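Long-range contacts in LP04448p (Drosophila melanogaster, PDB 4QMH), which belongs to the XMAP215 family and drives microtubule polymerization with an array of TOG domains, probably by binding tubulin: residues A59-A63 / H95-L99; I45-I51 / Q83-M88; L163-P168 / G204-H208; L22-M26 / G37-L41. All coordinates share one frame; numbering follows the deposited sequence.

Contact 1: residues A59-A63 / H95-L99; sequences APALA and HVRNL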
loop_
_atom_site.group_PDB
_atom_site.type_symbol
_atom_site.label_atom_id
_atom_site.label_comp_id
_atom_site.label_asym_id
_atom_site.label_seq_id
_atom_site.Cartn_x
_atom_site.Cartn_y
_atom_site.Cartn_z
ATOM N N ALA A 59 4.300 -8.928 12.886
ATOM C CA ALA A 59 4.056 -8.344 11.562
ATOM C C ALA A 59 3.860 -9.388 10.463
ATOM O O ALA A 59 2.896 -9.311 9.708
ATOM C CB ALA A 59 5.142 -7.311 11.179
ATOM N N PRO A 60 4.756 -10.383 10.376
ATOM C CA PRO A 60 4.518 -11.413 9.360
ATOM C C PRO A 60 3.237 -12.202 9.646
ATOM O O PRO A 60 2.530 -12.600 8.716
ATOM C CB PRO A 60 5.749 -12.316 9.473
ATOM C CG PRO A 60 6.791 -11.483 10.155
ATOM C CD PRO A 60 6.047 -10.555 11.064
ATOM N N ALA A 61 2.938 -12.397 10.925
ATOM C CA ALA A 61 1.710 -13.079 11.322
ATOM C C ALA A 61 0.485 -12.317 10.828
ATOM O O ALA A 61 -0.433 -12.912 10.271
ATOM C CB ALA A 61 1.656 -13.251 12.830
ATOM N N LEU A 62 0.478 -10.999 11.033
ATOM C CA LEU A 62 -0.629 -10.172 10.546
ATOM C C LEU A 62 -0.716 -10.145 9.027
ATOM O O LEU A 62 -1.811 -10.072 8.464
ATOM C CB LEU A 62 -0.526 -8.738 11.069
ATOM C CG LEU A 62 -0.834 -8.538 12.551
ATOM C CD1 LEU A 62 -0.568 -7.098 12.946
ATOM C CD2 LEU A 62 -2.288 -8.908 12.816
ATOM N N ALA A 63 0.433 -10.199 8.367
ATOM C CA ALA A 63 0.458 -10.188 6.907
ATOM C C ALA A 63 -0.342 -11.369 6.341
ATOM O O ALA A 63 -1.152 -11.205 5.411
ATOM C CB ALA A 63 1.891 -10.200 6.406
ATOM N N HIS A 95 7.213 -1.710 9.775
ATOM C CA HIS A 95 6.450 -2.893 9.393
ATOM C C HIS A 95 5.784 -2.780 8.041
ATOM O O HIS A 95 5.040 -3.670 7.643
ATOM C CB HIS A 95 5.422 -3.189 10.479
ATOM C CG HIS A 95 6.051 -3.328 11.818
ATOM N ND1 HIS A 95 6.877 -4.387 12.132
ATOM C CD2 HIS A 95 6.071 -2.505 12.892
ATOM C CE1 HIS A 95 7.333 -4.236 13.360
ATOM N NE2 HIS A 95 6.864 -3.096 13.843
ATOM N N VAL A 96 6.096 -1.710 7.323
ATOM C CA VAL A 96 5.503 -1.478 6.008
ATOM C C VAL A 96 5.815 -2.612 5.023
ATOM O O VAL A 96 4.937 -3.084 4.292
ATOM C CB VAL A 96 5.941 -0.097 5.449
ATOM C CG1 VAL A 96 5.735 -0.028 3.940
ATOM C CG2 VAL A 96 5.187 1.009 6.161
ATOM N N ARG A 97 7.058 -3.080 5.018
ATOM C CA ARG A 97 7.423 -4.173 4.122
ATOM C C ARG A 97 6.572 -5.437 4.329
ATOM O O ARG A 97 6.253 -6.145 3.370
ATOM C CB ARG A 97 8.912 -4.479 4.263
ATOM C CG ARG A 97 9.425 -5.531 3.335
ATOM C CD ARG A 97 10.927 -5.672 3.496
ATOM N NE ARG A 97 11.421 -6.784 2.704
ATOM C CZ ARG A 97 11.752 -6.684 1.428
ATOM N NH1 ARG A 97 11.644 -5.510 0.809
ATOM N NH2 ARG A 97 12.192 -7.751 0.777
ATOM N N ASN A 98 6.191 -5.719 5.575
ATOM C CA ASN A 98 5.319 -6.859 5.845
ATOM C C ASN A 98 3.856 -6.612 5.484
ATOM O O ASN A 98 3.196 -7.479 4.913
ATOM C CB ASN A 98 5.425 -7.297 7.312
ATOM C CG ASN A 98 6.628 -8.193 7.575
ATOM O OD1 ASN A 98 6.713 -9.314 7.062
ATOM N ND2 ASN A 98 7.551 -7.710 8.390
ATOM N N LEU A 99 3.353 -5.425 5.805
ATOM C CA LEU A 99 1.911 -5.194 5.792
ATOM C C LEU A 99 1.391 -4.528 4.530
ATOM O O LEU A 99 0.267 -4.784 4.120
ATOM C CB LEU A 99 1.489 -4.353 6.994
ATOM C CG LEU A 99 1.891 -4.974 8.329
ATOM C CD1 LEU A 99 1.531 -4.023 9.466
ATOM C CD2 LEU A 99 1.224 -6.332 8.510
#

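Contact 2: residues I45-I51 / Q83-M88; sequences ISEARLI and QLATAM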
loop_
_atom_site.group_PDB
_atom_site.type_symbol
_atom_site.label_atom_id
_atom_site.label_comp_id
_atom_site.label_asym_id
_atom_site.label_seq_id
_atom_site.Cartn_x
_atom_site.Cartn_y
_atom_site.Cartn_z
ATOM N N ILE A 45 -3.336 -4.405 22.362
ATOM C CA ILE A 45 -3.036 -3.085 21.818
ATOM C C ILE A 45 -3.833 -1.984 22.529
ATOM O O ILE A 45 -3.273 -0.955 22.911
ATOM C CB ILE A 45 -3.264 -3.024 20.284
ATOM C CG1 ILE A 45 -2.386 -4.064 19.586
ATOM C CG2 ILE A 45 -2.967 -1.614 19.777
ATOM C CD1 ILE A 45 -2.816 -4.377 18.166
ATOM N N SER A 46 -5.137 -2.196 22.710
ATOM C CA SER A 46 -5.985 -1.214 23.382
ATOM C C SER A 46 -5.506 -0.892 24.794
ATOM O O SER A 46 -5.509 0.268 25.219
ATOM C CB SER A 46 -7.429 -1.723 23.453
ATOM O OG SER A 46 -8.050 -1.611 22.187
ATOM N N GLU A 47 -5.111 -1.925 25.527
ATOM C CA GLU A 47 -4.705 -1.747 26.920
ATOM C C GLU A 47 -3.392 -0.965 27.001
ATOM O O GLU A 47 -3.206 -0.143 27.899
ATOM C CB GLU A 47 -4.560 -3.108 27.609
ATOM C CG GLU A 47 -4.034 -3.036 29.051
ATOM C CD GLU A 47 -4.976 -2.316 30.015
ATOM O OE1 GLU A 47 -6.093 -1.930 29.604
ATOM O OE2 GLU A 47 -4.595 -2.142 31.194
ATOM N N ALA A 48 -2.480 -1.217 26.064
ATOM C CA ALA A 48 -1.219 -0.482 26.028
ATOM C C ALA A 48 -1.388 0.971 25.555
ATOM O O ALA A 48 -0.727 1.889 26.063
ATOM C CB ALA A 48 -0.200 -1.222 25.159
ATOM N N ARG A 49 -2.291 1.153 24.594
ATOM C CA ARG A 49 -2.587 2.432 23.934
ATOM C C ARG A 49 -1.463 2.940 23.027
ATOM O O ARG A 49 -1.667 3.100 21.826
ATOM C CB ARG A 49 -3.031 3.532 24.901
ATOM C CG ARG A 49 -3.482 4.781 24.147
ATOM C CD ARG A 49 -3.998 5.858 25.077
ATOM N NE ARG A 49 -4.329 7.069 24.343
ATOM C CZ ARG A 49 -4.598 8.236 24.916
ATOM N NH1 ARG A 49 -4.573 8.343 26.240
ATOM N NH2 ARG A 49 -4.885 9.297 24.166
ATOM N N LEU A 50 -0.302 3.219 23.608
ATOM C CA LEU A 50 0.859 3.638 22.821
ATOM C C LEU A 50 1.966 2.621 22.997
ATOM O O LEU A 50 2.293 2.243 24.119
ATOM C CB LEU A 50 1.348 5.029 23.235
ATOM C CG LEU A 50 0.359 6.190 23.136
ATOM C CD1 LEU A 50 1.071 7.488 23.506
ATOM C CD2 LEU A 50 -0.294 6.289 21.754
ATOM N N ILE A 51 2.536 2.167 21.881
ATOM C CA ILE A 51 3.487 1.055 21.911
ATOM C C ILE A 51 4.790 1.355 21.169
ATOM O O ILE A 51 4.850 2.249 20.328
ATOM C CB ILE A 51 2.864 -0.257 21.355
ATOM C CG1 ILE A 51 2.552 -0.129 19.855
ATOM C CG2 ILE A 51 1.590 -0.635 22.125
ATOM C CD1 ILE A 51 1.927 -1.360 19.250
ATOM N N GLN A 83 -5.440 0.147 14.001
ATOM C CA GLN A 83 -5.246 0.317 15.441
ATOM C C GLN A 83 -3.750 0.291 15.781
ATOM O O GLN A 83 -3.265 1.085 16.594
ATOM C CB GLN A 83 -6.006 -0.784 16.185
ATOM C CG GLN A 83 -5.815 -0.819 17.688
ATOM C CD GLN A 83 -6.442 -2.052 18.326
ATOM O OE1 GLN A 83 -6.863 -2.985 17.637
ATOM N NE2 GLN A 83 -6.512 -2.057 19.647
ATOM N N LEU A 84 -3.016 -0.614 15.144
ATOM C CA LEU A 84 -1.593 -0.739 15.403
ATOM C C LEU A 84 -0.861 0.529 14.967
ATOM O O LEU A 84 0.043 1.022 15.658
ATOM C CB LEU A 84 -1.033 -1.976 14.679
ATOM C CG LEU A 84 0.371 -2.451 15.053
ATOM C CD1 LEU A 84 0.393 -3.142 16.422
ATOM C CD2 LEU A 84 0.892 -3.396 13.984
ATOM N N ALA A 85 -1.252 1.075 13.820
ATOM C CA ALA A 85 -0.605 2.285 13.321
ATOM C C ALA A 85 -0.768 3.420 14.320
ATOM O O ALA A 85 0.187 4.124 14.646
ATOM C CB ALA A 85 -1.189 2.688 11.976
ATOM N N THR A 86 -1.994 3.592 14.795
ATOM C CA THR A 86 -2.292 4.655 15.743
ATOM C C THR A 86 -1.463 4.485 17.017
ATOM O O THR A 86 -0.906 5.450 17.536
ATOM C CB THR A 86 -3.794 4.687 16.069
ATOM O OG1 THR A 86 -4.527 5.009 14.873
ATOM C CG2 THR A 86 -4.089 5.725 17.157
ATOM N N ALA A 87 -1.378 3.255 17.506
ATOM C CA ALA A 87 -0.627 2.967 18.731
ATOM C C ALA A 87 0.881 3.176 18.570
ATOM O O ALA A 87 1.582 3.534 19.519
ATOM C CB ALA A 87 -0.922 1.520 19.199
ATOM N N MET A 88 1.383 2.957 17.361
ATOM C CA MET A 88 2.832 2.922 17.132
ATOM C C MET A 88 3.389 4.258 16.648
ATOM O O MET A 88 4.586 4.526 16.789
ATOM C CB MET A 88 3.151 1.823 16.117
ATOM C CG MET A 88 4.472 1.146 16.326
ATOM S SD MET A 88 4.647 -0.242 15.191
ATOM C CE MET A 88 3.939 -1.595 16.112
HETATM O O HOH W 1 6.487 3.176 18.229
#

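Contact 3: residues L163-P168 / G204-H208; sequences LPGLPP and GIMIH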
loop_
_atom_site.group_PDB
_atom_site.type_symbol
_atom_site.label_atom_id
_atom_site.label_comp_id
_atom_site.label_asym_id
_atom_site.label_seq_id
_atom_site.Cartn_x
_atom_site.Cartn_y
_atom_site.Cartn_z
ATOM N N LEU A 163 1.227 11.225 -5.310
ATOM C CA LEU A 163 2.541 11.578 -5.869
ATOM C C LEU A 163 2.774 13.085 -6.054
ATOM O O LEU A 163 3.872 13.569 -5.790
ATOM C CB LEU A 163 2.804 10.855 -7.189
ATOM C CG LEU A 163 3.144 9.372 -7.081
ATOM C CD1 LEU A 163 3.217 8.759 -8.480
ATOM C CD2 LEU A 163 4.457 9.189 -6.335
ATOM N N PRO A 164 1.763 13.826 -6.527
ATOM C CA PRO A 164 2.066 15.248 -6.741
ATOM C C PRO A 164 2.401 16.007 -5.446
ATOM O O PRO A 164 3.070 17.044 -5.505
ATOM C CB PRO A 164 0.777 15.787 -7.383
ATOM C CG PRO A 164 0.167 14.589 -8.056
ATOM C CD PRO A 164 0.462 13.442 -7.107
ATOM N N GLY A 165 1.970 15.490 -4.295
ATOM C CA GLY A 165 2.187 16.183 -3.035
ATOM C C GLY A 165 3.352 15.670 -2.210
ATOM O O GLY A 165 3.602 16.150 -1.102
ATOM N N LEU A 166 4.063 14.686 -2.748
ATOM C CA LEU A 166 5.218 14.109 -2.069
ATOM C C LEU A 166 6.493 14.750 -2.593
ATOM O O LEU A 166 6.694 14.843 -3.805
ATOM C CB LEU A 166 5.270 12.589 -2.290
ATOM C CG LEU A 166 4.198 11.754 -1.582
ATOM C CD1 LEU A 166 4.297 10.282 -1.954
ATOM C CD2 LEU A 166 4.283 11.937 -0.069
ATOM N N PRO A 167 7.358 15.210 -1.681
ATOM C CA PRO A 167 8.640 15.786 -2.092
ATOM C C PRO A 167 9.524 14.694 -2.675
ATOM O O PRO A 167 9.382 13.535 -2.289
ATOM C CB PRO A 167 9.229 16.309 -0.779
ATOM C CG PRO A 167 8.622 15.451 0.270
ATOM C CD PRO A 167 7.225 15.129 -0.217
ATOM N N PRO A 168 10.426 15.057 -3.597
ATOM C CA PRO A 168 11.278 14.052 -4.244
ATOM C C PRO A 168 12.077 13.196 -3.263
ATOM O O PRO A 168 12.311 12.033 -3.558
ATOM C CB PRO A 168 12.208 14.888 -5.135
ATOM C CG PRO A 168 12.080 16.303 -4.634
ATOM C CD PRO A 168 10.684 16.414 -4.107
ATOM N N GLY A 204 1.505 13.008 -11.933
ATOM C CA GLY A 204 2.187 12.625 -10.711
ATOM C C GLY A 204 3.488 11.880 -10.942
ATOM O O GLY A 204 4.480 12.157 -10.284
ATOM N N ILE A 205 3.476 10.897 -11.843
ATOM C CA ILE A 205 4.690 10.175 -12.211
ATOM C C ILE A 205 5.719 11.137 -12.793
ATOM O O ILE A 205 6.892 11.122 -12.416
ATOM C CB ILE A 205 4.392 9.055 -13.249
ATOM C CG1 ILE A 205 3.375 8.047 -12.682
ATOM C CG2 ILE A 205 5.683 8.378 -13.713
ATOM C CD1 ILE A 205 3.952 7.055 -11.705
ATOM N N MET A 206 5.280 11.996 -13.706
ATOM C CA MET A 206 6.209 12.924 -14.349
ATOM C C MET A 206 6.816 13.939 -13.384
ATOM O O MET A 206 7.937 14.392 -13.593
ATOM C CB MET A 206 5.516 13.654 -15.493
ATOM C CG MET A 206 6.489 14.353 -16.429
ATOM S SD MET A 206 5.644 15.155 -17.789
ATOM C CE MET A 206 5.176 13.725 -18.758
ATOM N N ILE A 207 6.075 14.314 -12.346
ATOM C CA ILE A 207 6.607 15.240 -11.350
ATOM C C ILE A 207 7.884 14.672 -10.728
ATOM O O ILE A 207 8.807 15.420 -10.386
ATOM C CB ILE A 207 5.558 15.568 -10.268
ATOM C CG1 ILE A 207 4.574 16.605 -10.804
ATOM C CG2 ILE A 207 6.224 16.045 -8.976
ATOM C CD1 ILE A 207 3.350 16.785 -9.935
ATOM N N HIS A 208 7.957 13.349 -10.626
ATOM C CA HIS A 208 9.129 12.693 -10.052
ATOM C C HIS A 208 10.193 12.254 -11.059
ATOM O O HIS A 208 11.379 12.257 -10.743
ATOM C CB HIS A 208 8.692 11.519 -9.164
ATOM C CG HIS A 208 7.938 11.958 -7.953
ATOM N ND1 HIS A 208 8.560 12.240 -6.756
ATOM C CD2 HIS A 208 6.624 12.227 -7.767
ATOM C CE1 HIS A 208 7.659 12.643 -5.879
ATOM N NE2 HIS A 208 6.474 12.636 -6.465
HETATM O O HOH W 2 11.372 11.612 -6.687
#

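Contact 4: residues L22-M26 / G37-L41; sequences LLKEM and GLTKL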
loop_
_atom_site.group_PDB
_atom_site.type_symbol
_atom_site.label_atom_id
_atom_site.label_comp_id
_atom_site.label_asym_id
_atom_site.label_seq_id
_atom_site.Cartn_x
_atom_site.Cartn_y
_atom_site.Cartn_z
ATOM N N LEU A 22 -0.150 -17.184 21.274
ATOM C CA LEU A 22 -1.009 -16.223 20.589
ATOM C C LEU A 22 -0.854 -16.371 19.078
ATOM O O LEU A 22 -1.838 -16.427 18.356
ATOM C CB LEU A 22 -0.694 -14.792 21.023
ATOM C CG LEU A 22 -1.436 -13.712 20.236
ATOM C CD1 LEU A 22 -2.947 -13.807 20.473
ATOM C CD2 LEU A 22 -0.912 -12.343 20.623
ATOM N N LEU A 23 0.386 -16.452 18.597
ATOM C CA LEU A 23 0.607 -16.605 17.164
ATOM C C LEU A 23 0.029 -17.911 16.629
ATOM O O LEU A 23 -0.515 -17.962 15.530
ATOM C CB LEU A 23 2.094 -16.500 16.829
ATOM C CG LEU A 23 2.709 -15.146 17.177
ATOM C CD1 LEU A 23 4.204 -15.145 16.845
ATOM C CD2 LEU A 23 1.989 -14.013 16.443
ATOM N N LYS A 24 0.142 -18.971 17.417
ATOM C CA LYS A 24 -0.430 -20.247 17.025
ATOM C C LYS A 24 -1.954 -20.175 16.935
ATOM O O LYS A 24 -2.550 -20.713 15.998
ATOM C CB LYS A 24 -0.008 -21.333 18.010
ATOM C CG LYS A 24 -0.534 -22.718 17.653
ATOM C CD LYS A 24 0.026 -23.764 18.605
ATOM C CE LYS A 24 -0.825 -25.030 18.596
ATOM N NZ LYS A 24 -0.359 -26.009 19.628
ATOM N N GLU A 25 -2.582 -19.506 17.900
ATOM C CA GLU A 25 -4.038 -19.334 17.861
ATOM C C GLU A 25 -4.449 -18.525 16.632
ATOM O O GLU A 25 -5.403 -18.873 15.934
ATOM C CB GLU A 25 -4.561 -18.654 19.127
ATOM C CG GLU A 25 -6.080 -18.673 19.198
ATOM C CD GLU A 25 -6.615 -18.232 20.542
ATOM O OE1 GLU A 25 -6.061 -17.279 21.120
ATOM O OE2 GLU A 25 -7.594 -18.845 21.015
ATOM N N MET A 26 -3.711 -17.452 16.366
ATOM C CA MET A 26 -3.979 -16.598 15.207
ATOM C C MET A 26 -3.894 -17.343 13.873
ATOM O O MET A 26 -4.521 -16.933 12.893
ATOM C CB MET A 26 -3.016 -15.399 15.189
ATOM C CG MET A 26 -3.317 -14.346 16.244
ATOM S SD MET A 26 -2.062 -13.055 16.300
ATOM C CE MET A 26 -2.143 -12.436 14.620
ATOM N N GLY A 37 -7.843 -15.248 18.410
ATOM C CA GLY A 37 -6.495 -14.723 18.517
ATOM C C GLY A 37 -6.472 -13.235 18.256
ATOM O O GLY A 37 -5.848 -12.471 18.994
ATOM N N LEU A 38 -7.141 -12.813 17.190
ATOM C CA LEU A 38 -7.204 -11.389 16.884
ATOM C C LEU A 38 -7.927 -10.630 17.992
ATOM O O LEU A 38 -7.573 -9.496 18.293
ATOM C CB LEU A 38 -7.882 -11.153 15.537
ATOM C CG LEU A 38 -7.157 -11.765 14.339
ATOM C CD1 LEU A 38 -7.966 -11.525 13.063
ATOM C CD2 LEU A 38 -5.770 -11.193 14.215
ATOM N N THR A 39 -8.921 -11.262 18.615
ATOM C CA THR A 39 -9.641 -10.611 19.711
ATOM C C THR A 39 -8.695 -10.316 20.865
ATOM O O THR A 39 -8.728 -9.225 21.443
ATOM C CB THR A 39 -10.830 -11.446 20.200
ATOM O OG1 THR A 39 -11.839 -11.448 19.187
ATOM C CG2 THR A 39 -11.426 -10.848 21.474
ATOM N N LYS A 40 -7.843 -11.282 21.188
ATOM C CA LYS A 40 -6.858 -11.097 22.254
ATOM C C LYS A 40 -5.861 -10.005 21.877
ATOM O O LYS A 40 -5.490 -9.182 22.713
ATOM C CB LYS A 40 -6.107 -12.397 22.543
ATOM C CG LYS A 40 -6.965 -13.498 23.190
ATOM C CD LYS A 40 -6.115 -14.736 23.453
ATOM C CE LYS A 40 -6.889 -15.815 24.184
ATOM N NZ LYS A 40 -7.916 -16.455 23.329
ATOM N N LEU A 41 -5.441 -10.009 20.609
ATOM C CA LEU A 41 -4.487 -9.031 20.099
ATOM C C LEU A 41 -5.031 -7.611 20.202
ATOM O O LEU A 41 -4.325 -6.690 20.606
ATOM C CB LEU A 41 -4.138 -9.346 18.637
ATOM C CG LEU A 41 -3.187 -8.318 18.025
ATOM C CD1 LEU A 41 -1.877 -8.258 18.791
ATOM C CD2 LEU A 41 -2.941 -8.638 16.577
#

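Contact 1: residues A59-A63 / H95-L99
Ala59 sends its methyl group at the start of helix 96-106, where His95 and Asn98 receive it. These are van der Waals contacts. Ala59 CB lies 3.5 Å from His95 ND1, approaching the imidazole obliquely, and 3.7 Å from Asn98 ND2. The imidazole does its polar work on another side, since its NE2 is hydrogen-bonded to Pro53 O, in the loop before helix 58-66.

A second group of contacts sets a polar amide against apolar carbons. Asn98 CG stands opposite its own carbonyl carbon (chi1 -82°), which lays the amide across the start of helix 58-66, with ND2 beside Ala59 and OD1 3.8 Å from Pro60 CG. The backbone takes part too, with Ala63 CB resting 3.4 Å from Asn98 O.

The third group is aliphatic and faces the interior. One branch of Leu99 does the touching: CD2 comes within 3.9 Å of Leu62 CB and also lies 3.6 Å from Ala59 O. That oxygen is already engaged as the acceptor of Ala63 N at 2.9 Å, so its approach to Leu99 CD2 is packing against a satisfied carbonyl. Leu62 and Leu99 extend the apolar layer inward, to Leu84 and Phe125 respectively.

No hydrogen bond joins the two segments, and alanines at two of the meeting points let the backbones come near, with CA atoms of Ala63 and Leu99 only 5.3 Å apart. Such close packing of helices 58-66 and 96-106, which have helix 71-88 between them in sequence, through small and aliphatic residues fits the HEAT-repeat alpha-solenoid of TOG domains.

Contact 2: residues I45-I51 / Q83-M88
Gln83 holds CG anti to its backbone N (chi1 175°) and runs on extended, which carries its amide across Ile45, while Ile51 places CG1 between its own N and carbonyl carbon (chi1 66°), directing CD1 at Leu84. Gln83 NE2 ends 3.4 Å from Ile45 CB, and Gln83 CG packs 3.6 Å from Ile45 CG2. The amide nitrogen is hydrogen-bonded to Gln42 O, one turn back on helix 31-48; Ser46 OG is near it but badly angled, and bonds instead to Gln42 OE1. A leucine in place of Gln83 would probably leave Gln42 O without this side-chain donor. Deeper in, Ile51 CD1 meets Leu84 CD1 at 3.7 Å, the two side chains crossing at about a right angle, and Met88 CE also at 3.7 Å.

Past the end of helix 31-48, the chain turns at Arg49, which has positive phi, and lies against the last turn of helix 71-88. Ala87 CB sits 3.2 Å from Arg49 O. Ile51 N donates to Ala87 O at 2.9 Å, nearly straight at 169° though well above the carbonyl plane. A water donates to Ile51 O at 2.8 Å and to Met88 O at 2.7 Å. Arg11 bonds Ile51 O as well. Carbonyls at the C-terminal end of helix 71-88, which lack the next helical turn, are thus supplied with donors by Ile51 N and a water, with a weak contribution from Arg11 at Ala87 O.

Contact 3: residues L163-P168 / G204-H208
Leu163 meets Gly204, Ile205 and His208 where the loop after helix 149-162 folds onto helix 192-209, one of the helix-to-loop contacts in the HEAT-repeat solenoid of this TOG domain. Followed outward, its CB rests 3.8 Å from Gly204 O. CG, set opposite the carbonyl carbon (chi1 -75°), then splits the side chain between two neighbours: CD1 touches Ile205 CD1 at 3.7 Å, and CD2 reaches the imidazole, 4.0 Å from His208 NE2. Ile176 of helix 173-186 touches both Leu163 and Ile205, continuing the apolar layer inward.

Glycine at 204 matches this close fit, because a CB there would press tightly on Leu163 CB and Pro164 CD. On the outer flank, the Pro164 ring lies over Gly204, and its CB meets Ile207 CD1 at 3.8 Å.

The His208 ring is received edge-on, in the curve of the loop. Leu166 O lies 3.2 Å from His208 CE1 near the ring plane. A water in that plane sits 2.9 Å from His208 ND1; its longer link to Pro168 O is not certain. Partners at both ring nitrogens are likely to limit rotation of the imidazole. His208 NE2 donates to Leu163 O at 2.8 Å with an angle of 161°, the acceptor only 6° out of the ring plane. That oxygen is gripped twice, for Leu166 N bonds it from the opposite face of the carbonyl plane.

Contact 4: residues L22-M26 / G37-L41
The helical segments 22-26 and 37-41, of helices 20-26 and 31-48, have N-to-C directions 135° apart, their axes approaching to 9.0 Å and the CA atoms of Met26 and Gly37 to 4.6 Å. Gly37 suits this approach, since a CB there would clash with Met26 CG.

On the outer flank, Glu25 is extended with CG anti to its N (chi1 -171°), while Lys40 bends at its last torsion (chi4 71°) to meet it. Lys40 NZ forms a salt bridge, 3.0 Å from Glu25 OE1 on that oxygen's syn lone pair, with a weak second bond to Glu25 OE2 at 3.3 Å. A valine in place of this glutamate would probably leave Lys40 without its carboxylate mate and its ammonium group free to turn.

Beneath this bridge the side chains that meet are mostly apolar. Leu22 CD1 packs on the Gly37 carbonyl, 3.5 Å from Gly37 O, passing alongside the base of Lys40. Met26, bent at its thioether, puts CE 3.9 Å from Leu38 CD2, the two side chains at about a right angle. Leu58 of helix 58-66 touches Met26 and Leu41, and Ile80 of helix 71-88 touches Leu38 and Leu41.

A roughly antiparallel helix pair, close in sequence and packed at a glycine, is consistent with the helical hairpins that build HEAT-type solenoids.

How the contacts relate
Contacts 1, 2 and 4 form one connected region, whereas contact 3 lies apart, its nearest atoms about 12 Å from contact 1. Contacts 2 and 4 use different turns of helix 31-48, and Leu62 in contact 1 joins the set, packing on Leu84 of contact 2 and on Leu41 and Met26 of contact 4. Contact 4 is the most buried, mostly apolar within and closed by a salt bridge on its outer flank; contact 1 is partly buried and has no hydrogen bond across it. Contacts 2 and 3, also partly buried, engage loops, and there backbone carbonyls accept direct hydrogen bonds, from a backbone N in contact 2 and an imidazole in contact 3. Both contacts 3 and 4 bring backbones close at a glycine.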